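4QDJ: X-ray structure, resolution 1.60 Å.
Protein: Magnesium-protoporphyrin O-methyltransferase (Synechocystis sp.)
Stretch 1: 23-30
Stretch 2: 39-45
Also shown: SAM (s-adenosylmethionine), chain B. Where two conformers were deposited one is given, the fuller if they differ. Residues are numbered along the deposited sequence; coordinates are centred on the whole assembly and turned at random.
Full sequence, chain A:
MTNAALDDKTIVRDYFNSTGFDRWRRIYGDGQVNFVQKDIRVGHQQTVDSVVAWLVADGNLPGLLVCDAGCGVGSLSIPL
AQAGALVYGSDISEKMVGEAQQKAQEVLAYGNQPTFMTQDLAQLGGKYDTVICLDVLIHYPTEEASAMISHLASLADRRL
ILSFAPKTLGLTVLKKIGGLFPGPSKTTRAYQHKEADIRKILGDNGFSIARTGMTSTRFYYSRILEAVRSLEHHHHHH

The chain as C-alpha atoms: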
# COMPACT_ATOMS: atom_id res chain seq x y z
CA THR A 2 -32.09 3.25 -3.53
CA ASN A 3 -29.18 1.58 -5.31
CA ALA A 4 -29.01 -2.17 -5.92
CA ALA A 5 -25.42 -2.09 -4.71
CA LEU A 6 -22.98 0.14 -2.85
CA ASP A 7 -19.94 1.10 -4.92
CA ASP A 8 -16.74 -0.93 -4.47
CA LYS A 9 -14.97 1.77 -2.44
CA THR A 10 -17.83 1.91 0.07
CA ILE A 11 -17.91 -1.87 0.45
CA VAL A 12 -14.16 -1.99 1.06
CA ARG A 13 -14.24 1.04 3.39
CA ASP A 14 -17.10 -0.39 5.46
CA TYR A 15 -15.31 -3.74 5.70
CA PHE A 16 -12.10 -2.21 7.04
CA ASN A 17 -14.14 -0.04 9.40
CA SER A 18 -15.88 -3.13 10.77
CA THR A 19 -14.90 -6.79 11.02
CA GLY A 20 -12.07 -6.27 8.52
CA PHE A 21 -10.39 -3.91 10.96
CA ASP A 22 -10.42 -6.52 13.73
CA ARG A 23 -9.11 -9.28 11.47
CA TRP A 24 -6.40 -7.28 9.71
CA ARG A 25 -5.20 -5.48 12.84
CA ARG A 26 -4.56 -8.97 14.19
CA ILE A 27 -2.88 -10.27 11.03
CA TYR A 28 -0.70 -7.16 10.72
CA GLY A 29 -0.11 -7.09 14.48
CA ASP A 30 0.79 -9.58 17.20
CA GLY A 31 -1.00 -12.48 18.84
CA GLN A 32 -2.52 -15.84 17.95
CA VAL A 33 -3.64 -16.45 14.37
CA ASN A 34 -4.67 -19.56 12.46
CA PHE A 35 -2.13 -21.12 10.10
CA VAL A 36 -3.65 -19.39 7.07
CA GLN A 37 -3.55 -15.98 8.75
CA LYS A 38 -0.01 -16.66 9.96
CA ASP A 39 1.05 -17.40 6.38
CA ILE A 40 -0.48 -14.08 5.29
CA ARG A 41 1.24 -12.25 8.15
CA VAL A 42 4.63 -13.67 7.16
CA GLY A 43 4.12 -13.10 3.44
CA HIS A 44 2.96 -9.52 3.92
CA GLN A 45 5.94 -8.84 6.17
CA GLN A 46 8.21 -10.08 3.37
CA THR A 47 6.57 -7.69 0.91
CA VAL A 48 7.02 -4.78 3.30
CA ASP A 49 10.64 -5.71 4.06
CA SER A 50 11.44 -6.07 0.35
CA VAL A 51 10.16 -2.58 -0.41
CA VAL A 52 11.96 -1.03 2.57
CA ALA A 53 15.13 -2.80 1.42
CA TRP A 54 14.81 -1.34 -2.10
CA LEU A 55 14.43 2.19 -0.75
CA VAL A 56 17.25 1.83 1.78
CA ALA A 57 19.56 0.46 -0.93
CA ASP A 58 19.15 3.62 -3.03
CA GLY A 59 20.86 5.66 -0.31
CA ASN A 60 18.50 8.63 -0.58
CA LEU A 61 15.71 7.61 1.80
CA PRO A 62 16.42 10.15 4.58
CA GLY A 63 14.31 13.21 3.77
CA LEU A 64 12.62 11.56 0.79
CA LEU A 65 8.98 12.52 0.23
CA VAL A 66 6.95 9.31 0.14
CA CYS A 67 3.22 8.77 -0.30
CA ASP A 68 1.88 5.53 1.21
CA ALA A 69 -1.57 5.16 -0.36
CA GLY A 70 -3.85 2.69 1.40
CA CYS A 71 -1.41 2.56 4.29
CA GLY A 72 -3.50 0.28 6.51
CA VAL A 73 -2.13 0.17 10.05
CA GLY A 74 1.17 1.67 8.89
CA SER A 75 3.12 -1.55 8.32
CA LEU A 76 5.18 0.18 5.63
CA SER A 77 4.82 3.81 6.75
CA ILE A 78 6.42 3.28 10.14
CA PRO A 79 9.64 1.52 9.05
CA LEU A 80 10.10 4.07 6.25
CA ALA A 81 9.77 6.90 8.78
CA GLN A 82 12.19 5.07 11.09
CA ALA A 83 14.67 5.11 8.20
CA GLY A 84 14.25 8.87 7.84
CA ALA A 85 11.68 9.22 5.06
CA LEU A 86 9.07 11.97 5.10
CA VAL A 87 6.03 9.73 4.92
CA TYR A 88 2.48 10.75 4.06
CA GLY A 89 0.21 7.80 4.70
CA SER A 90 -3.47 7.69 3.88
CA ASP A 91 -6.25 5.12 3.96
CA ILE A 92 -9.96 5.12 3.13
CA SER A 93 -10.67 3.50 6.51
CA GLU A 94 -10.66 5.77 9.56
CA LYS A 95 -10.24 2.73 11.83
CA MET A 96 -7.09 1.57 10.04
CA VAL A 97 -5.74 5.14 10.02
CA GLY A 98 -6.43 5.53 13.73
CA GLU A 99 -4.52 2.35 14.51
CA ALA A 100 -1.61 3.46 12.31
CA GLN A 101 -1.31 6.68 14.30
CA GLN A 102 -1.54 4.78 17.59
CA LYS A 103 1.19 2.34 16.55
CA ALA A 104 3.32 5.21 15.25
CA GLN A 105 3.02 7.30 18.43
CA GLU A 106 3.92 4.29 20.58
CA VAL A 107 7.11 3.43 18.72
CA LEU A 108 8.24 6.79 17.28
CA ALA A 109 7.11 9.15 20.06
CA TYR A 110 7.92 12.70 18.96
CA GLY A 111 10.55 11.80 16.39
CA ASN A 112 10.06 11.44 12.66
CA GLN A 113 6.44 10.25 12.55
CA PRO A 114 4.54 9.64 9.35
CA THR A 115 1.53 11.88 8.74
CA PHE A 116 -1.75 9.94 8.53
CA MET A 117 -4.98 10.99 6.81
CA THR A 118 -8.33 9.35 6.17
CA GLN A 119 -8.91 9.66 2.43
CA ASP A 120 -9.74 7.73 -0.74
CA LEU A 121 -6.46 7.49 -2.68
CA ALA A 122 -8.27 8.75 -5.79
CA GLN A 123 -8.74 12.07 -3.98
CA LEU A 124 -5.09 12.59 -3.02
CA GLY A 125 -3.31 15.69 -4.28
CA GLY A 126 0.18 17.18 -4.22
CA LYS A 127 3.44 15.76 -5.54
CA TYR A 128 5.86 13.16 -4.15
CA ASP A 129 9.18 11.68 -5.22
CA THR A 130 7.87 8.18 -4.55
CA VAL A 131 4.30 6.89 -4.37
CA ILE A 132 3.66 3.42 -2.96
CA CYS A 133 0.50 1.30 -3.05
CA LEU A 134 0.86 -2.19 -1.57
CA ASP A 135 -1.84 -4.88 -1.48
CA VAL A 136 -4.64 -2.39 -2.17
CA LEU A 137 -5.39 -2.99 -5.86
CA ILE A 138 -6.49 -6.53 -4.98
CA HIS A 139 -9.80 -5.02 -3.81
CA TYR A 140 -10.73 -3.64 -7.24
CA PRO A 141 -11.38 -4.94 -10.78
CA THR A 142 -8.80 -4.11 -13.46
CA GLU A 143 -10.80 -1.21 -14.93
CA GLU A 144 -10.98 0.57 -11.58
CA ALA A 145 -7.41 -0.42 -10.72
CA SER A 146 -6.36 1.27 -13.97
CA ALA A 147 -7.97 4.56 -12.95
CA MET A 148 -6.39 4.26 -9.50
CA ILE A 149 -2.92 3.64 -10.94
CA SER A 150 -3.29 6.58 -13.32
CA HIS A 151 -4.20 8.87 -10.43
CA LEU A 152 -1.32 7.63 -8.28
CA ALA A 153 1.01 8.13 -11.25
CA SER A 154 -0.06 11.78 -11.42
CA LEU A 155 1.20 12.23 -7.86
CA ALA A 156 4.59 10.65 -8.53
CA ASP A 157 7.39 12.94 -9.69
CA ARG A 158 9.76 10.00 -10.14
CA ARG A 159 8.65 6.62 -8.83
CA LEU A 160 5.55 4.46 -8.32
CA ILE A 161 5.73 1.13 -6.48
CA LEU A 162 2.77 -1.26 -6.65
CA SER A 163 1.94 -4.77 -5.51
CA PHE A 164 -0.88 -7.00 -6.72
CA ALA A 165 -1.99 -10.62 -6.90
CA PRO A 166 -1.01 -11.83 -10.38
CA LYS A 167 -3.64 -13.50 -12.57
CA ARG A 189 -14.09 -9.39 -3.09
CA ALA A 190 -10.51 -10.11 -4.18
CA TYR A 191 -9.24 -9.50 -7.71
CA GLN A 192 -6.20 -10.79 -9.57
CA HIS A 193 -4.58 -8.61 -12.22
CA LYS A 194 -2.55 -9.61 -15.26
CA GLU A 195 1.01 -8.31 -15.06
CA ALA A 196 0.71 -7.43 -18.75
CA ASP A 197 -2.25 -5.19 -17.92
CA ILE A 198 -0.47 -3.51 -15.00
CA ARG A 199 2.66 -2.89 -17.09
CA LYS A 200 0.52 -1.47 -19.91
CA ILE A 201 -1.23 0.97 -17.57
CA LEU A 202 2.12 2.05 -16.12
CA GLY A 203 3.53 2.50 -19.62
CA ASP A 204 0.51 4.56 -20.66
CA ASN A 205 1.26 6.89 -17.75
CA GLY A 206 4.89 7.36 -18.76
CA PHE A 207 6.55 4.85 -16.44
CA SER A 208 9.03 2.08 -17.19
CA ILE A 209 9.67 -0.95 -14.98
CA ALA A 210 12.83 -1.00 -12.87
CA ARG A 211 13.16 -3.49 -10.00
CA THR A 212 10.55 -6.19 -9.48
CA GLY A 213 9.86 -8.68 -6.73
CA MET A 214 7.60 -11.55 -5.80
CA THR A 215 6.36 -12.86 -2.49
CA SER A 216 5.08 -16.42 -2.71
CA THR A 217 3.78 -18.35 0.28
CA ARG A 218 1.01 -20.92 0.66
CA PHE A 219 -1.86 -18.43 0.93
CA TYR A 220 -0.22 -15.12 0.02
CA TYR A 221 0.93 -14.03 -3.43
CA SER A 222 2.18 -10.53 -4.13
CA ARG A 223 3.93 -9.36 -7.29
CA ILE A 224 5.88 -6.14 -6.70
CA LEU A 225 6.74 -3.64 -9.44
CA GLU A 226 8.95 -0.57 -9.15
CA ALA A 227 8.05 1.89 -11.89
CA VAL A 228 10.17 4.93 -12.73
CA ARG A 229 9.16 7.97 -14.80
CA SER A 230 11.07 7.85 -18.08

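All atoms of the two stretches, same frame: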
# COMPACT_ATOMS: atom_id res chain seq x y z
N ARG A 23 -9.85 -8.16 12.03
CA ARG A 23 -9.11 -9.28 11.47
C ARG A 23 -7.73 -8.86 10.96
O ARG A 23 -6.74 -9.55 11.21
CB ARG A 23 -9.92 -9.95 10.35
CG ARG A 23 -11.25 -10.51 10.84
CD ARG A 23 -12.14 -10.95 9.69
NE ARG A 23 -13.52 -11.16 10.12
CZ ARG A 23 -14.04 -12.34 10.43
NH1 ARG A 23 -13.29 -13.43 10.37
NH2 ARG A 23 -15.31 -12.43 10.81
N TRP A 24 -7.67 -7.73 10.27
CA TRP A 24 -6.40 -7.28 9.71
C TRP A 24 -5.47 -6.62 10.72
O TRP A 24 -4.25 -6.69 10.58
CB TRP A 24 -6.62 -6.43 8.46
CG TRP A 24 -7.07 -7.27 7.31
CD1 TRP A 24 -8.35 -7.48 6.89
CD2 TRP A 24 -6.24 -8.07 6.45
NE1 TRP A 24 -8.37 -8.34 5.82
CE2 TRP A 24 -7.08 -8.71 5.53
CE3 TRP A 24 -4.86 -8.29 6.37
CZ2 TRP A 24 -6.60 -9.56 4.54
CZ3 TRP A 24 -4.38 -9.13 5.39
CH2 TRP A 24 -5.24 -9.76 4.49
N ARG A 25 -6.02 -5.99 11.75
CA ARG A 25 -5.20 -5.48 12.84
C ARG A 25 -4.47 -6.64 13.50
O ARG A 25 -3.31 -6.51 13.91
CB ARG A 25 -6.04 -4.71 13.86
CG ARG A 25 -5.28 -4.33 15.12
CD ARG A 25 -6.13 -3.50 16.07
NE ARG A 25 -5.55 -3.46 17.40
CZ ARG A 25 -6.03 -2.73 18.40
NH1 ARG A 25 -7.10 -1.97 18.22
NH2 ARG A 25 -5.43 -2.75 19.59
N ARG A 26 -5.15 -7.78 13.60
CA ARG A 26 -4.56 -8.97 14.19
C ARG A 26 -3.49 -9.56 13.27
O ARG A 26 -2.38 -9.84 13.71
CB ARG A 26 -5.64 -10.00 14.52
CG ARG A 26 -5.12 -11.37 14.96
CD ARG A 26 -4.17 -11.29 16.15
NE ARG A 26 -4.81 -10.76 17.36
CZ ARG A 26 -5.23 -11.50 18.38
NH1 ARG A 26 -5.09 -12.82 18.36
NH2 ARG A 26 -5.80 -10.92 19.43
N ILE A 27 -3.83 -9.73 11.99
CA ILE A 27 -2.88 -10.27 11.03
C ILE A 27 -1.62 -9.41 10.94
O ILE A 27 -0.50 -9.92 10.99
CB ILE A 27 -3.50 -10.43 9.62
CG1 ILE A 27 -4.61 -11.48 9.64
CG2 ILE A 27 -2.44 -10.79 8.60
CD1 ILE A 27 -5.33 -11.64 8.32
N TYR A 28 -1.81 -8.10 10.84
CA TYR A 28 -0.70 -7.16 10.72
C TYR A 28 -0.05 -6.83 12.07
O TYR A 28 0.93 -6.09 12.12
CB TYR A 28 -1.17 -5.85 10.09
CG TYR A 28 -1.53 -5.95 8.62
CD1 TYR A 28 -1.04 -6.98 7.83
CD2 TYR A 28 -2.34 -4.99 8.03
CE1 TYR A 28 -1.36 -7.05 6.48
CE2 TYR A 28 -2.66 -5.06 6.69
CZ TYR A 28 -2.17 -6.09 5.92
OH TYR A 28 -2.49 -6.15 4.59
N GLY A 29 -0.61 -7.38 13.14
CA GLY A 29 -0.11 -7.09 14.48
C GLY A 29 0.51 -8.30 15.14
O GLY A 29 1.21 -9.08 14.49
N ASP A 30 0.26 -8.46 16.43
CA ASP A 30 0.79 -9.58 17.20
C ASP A 30 -0.35 -10.43 17.76
O ASP A 30 -1.50 -10.01 17.77
CB ASP A 30 1.66 -9.07 18.35
CG ASP A 30 2.72 -8.09 17.90
OD1 ASP A 30 3.32 -8.31 16.82
OD2 ASP A 30 2.95 -7.09 18.61
N ASP A 39 0.39 -17.39 7.69
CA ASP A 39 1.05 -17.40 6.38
C ASP A 39 0.93 -16.03 5.71
O ASP A 39 1.88 -15.54 5.09
CB ASP A 39 0.43 -18.49 5.50
CG ASP A 39 1.12 -18.60 4.16
OD1 ASP A 39 2.13 -19.33 4.07
OD2 ASP A 39 0.65 -17.97 3.19
N ILE A 40 -0.24 -15.42 5.84
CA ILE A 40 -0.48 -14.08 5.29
C ILE A 40 0.36 -13.03 6.02
O ILE A 40 0.95 -12.15 5.39
CB ILE A 40 -1.97 -13.71 5.36
CG1 ILE A 40 -2.79 -14.65 4.48
CG2 ILE A 40 -2.19 -12.26 4.95
CD1 ILE A 40 -4.29 -14.45 4.61
N ARG A 41 0.42 -13.14 7.34
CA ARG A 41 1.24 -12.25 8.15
C ARG A 41 2.70 -12.28 7.70
O ARG A 41 3.31 -11.24 7.47
CB ARG A 41 1.14 -12.62 9.64
CG ARG A 41 2.13 -11.88 10.53
CD ARG A 41 2.06 -12.37 11.96
NE ARG A 41 0.84 -11.94 12.64
CZ ARG A 41 0.47 -12.37 13.84
NH1 ARG A 41 1.21 -13.25 14.49
NH2 ARG A 41 -0.66 -11.92 14.38
N VAL A 42 3.24 -13.48 7.57
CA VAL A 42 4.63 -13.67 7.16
C VAL A 42 4.89 -13.18 5.73
O VAL A 42 5.88 -12.50 5.47
CB VAL A 42 5.06 -15.14 7.31
CG1 VAL A 42 6.44 -15.37 6.71
CG2 VAL A 42 5.03 -15.56 8.77
N GLY A 43 3.98 -13.52 4.82
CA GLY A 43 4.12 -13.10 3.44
C GLY A 43 4.07 -11.59 3.29
O GLY A 43 4.89 -10.99 2.58
N HIS A 44 3.10 -10.97 3.95
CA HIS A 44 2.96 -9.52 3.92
C HIS A 44 4.19 -8.84 4.51
O HIS A 44 4.64 -7.82 3.99
CB HIS A 44 1.69 -9.09 4.66
CG HIS A 44 1.61 -7.61 4.89
ND1 HIS A 44 1.87 -7.04 6.11
CD2 HIS A 44 1.29 -6.59 4.05
CE1 HIS A 44 1.72 -5.73 6.02
NE2 HIS A 44 1.37 -5.43 4.78
N GLN A 45 4.74 -9.40 5.58
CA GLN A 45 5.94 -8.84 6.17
C GLN A 45 7.11 -8.90 5.19
O GLN A 45 7.95 -8.00 5.16
CB GLN A 45 6.30 -9.56 7.47
CG GLN A 45 7.47 -8.93 8.22
CD GLN A 45 7.15 -7.54 8.73
OE1 GLN A 45 6.17 -7.34 9.44
NE2 GLN A 45 7.97 -6.56 8.36
N SAM B . -0.89 -1.12 2.19
CA SAM B . -1.06 -1.64 3.54
C SAM B . -0.04 -2.74 3.84
O SAM B . 0.44 -3.41 2.93
OXT SAM B . 0.32 -2.97 4.99
CB SAM B . -2.48 -2.14 3.80
CG SAM B . -3.01 -3.24 2.88
SD SAM B . -4.67 -3.79 3.36
CE SAM B . -4.77 -5.41 2.57
C5' SAM B . -5.68 -2.83 2.21
C4' SAM B . -5.92 -1.41 2.72
O4' SAM B . -6.26 -0.60 1.62
C3' SAM B . -7.06 -1.32 3.72
O3' SAM B . -6.60 -0.67 4.88
C2' SAM B . -8.10 -0.46 3.03
O2' SAM B . -8.77 0.39 3.93
C1' SAM B . -7.25 0.31 2.04
N9 SAM B . -8.01 0.81 0.88
C8 SAM B . -8.90 0.12 0.10
N7 SAM B . -9.36 0.95 -0.85
C5 SAM B . -8.77 2.16 -0.70
C6 SAM B . -8.89 3.36 -1.39
N6 SAM B . -9.71 3.45 -2.43
N1 SAM B . -8.15 4.45 -0.98
C2 SAM B . -7.30 4.35 0.10
N3 SAM B . -7.19 3.16 0.79
C4 SAM B . -7.92 2.08 0.39

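How do the two backbones meet? The last turn of one helix, ending at Ile27, leans on a second helix that runs through all of 39-45. Their axes come within 10.4 Å at an angle of 66°, and the contact continues past the helix end into the loop after Ile27. The backbones come nearest at Ile27 CA and Arg41 CA, 5.4 Å apart, and it is there that the polar bonding is found.

Why does Arg41 reach so far along the end of the first helix? Its CA-to-CB bond points sideways, but chi1 and chi2 are both t, which extends the chain, and chi3 in m turns the guanidinium toward the helix end. Arg41 NE donates to Ile27 O at 2.9 Å and Arg41 NH2 to Arg26 O at 2.8 Å, with both oxygens near the guanidinium plane, where its N-H bonds point. Carbonyls at a helix's C-terminal end commonly lack a full set of backbone partners, and a positively charged arginine suits them well. Ile27 O finds none among the amides of its own stretch, whereas Arg26 O also accepts from Gly29 N at 3.1 Å. Gly29 O lies over the guanidinium face, 3.4 Å from Arg41 NH2, at an angle too poor for a hydrogen bond. Gly29 itself has no side chain, and a CB there would run into Arg25 O.

What fills the space beside these polar bonds? Ile40 points toward the first stretch, and chi1 m sets its CG2 methyl against two neighbours: Ile27 CG2 lies 3.9 Å from Ile40 CG2, and Trp24 CZ3 lies 3.8 Å from the same methyl. Trp24 starts out sideways, but its indole, at chi1 m and chi2 97°, brings its six-membered ring to Ile40. These are apolar contacts, close to van der Waals distance.

How do the aromatic side chains connect the contact to the ligand? Tyr28 leaves its backbone pointing away, yet chi1 m swings its ring back to His44, and chi2 -20° turns a face to the imidazole. The CA-to-CB bond of His44 points toward the first stretch, and its chi1 is t. The rings form an offset stack, centroids 4.0 Å apart and planes tilted by 28°, with Tyr28 CE1 3.3 Å from His44 ND1. This pose leaves the far edge of the imidazole free for s-adenosylmethionine, the methyl donor expected of a methyltransferase: His44 NE2 donates to SAM OXT at 2.7 Å and, weakly, to SAM O at 2.9 Å. Tyr28 OH comes within 3.1 Å of SAM CE, the methyl carbon.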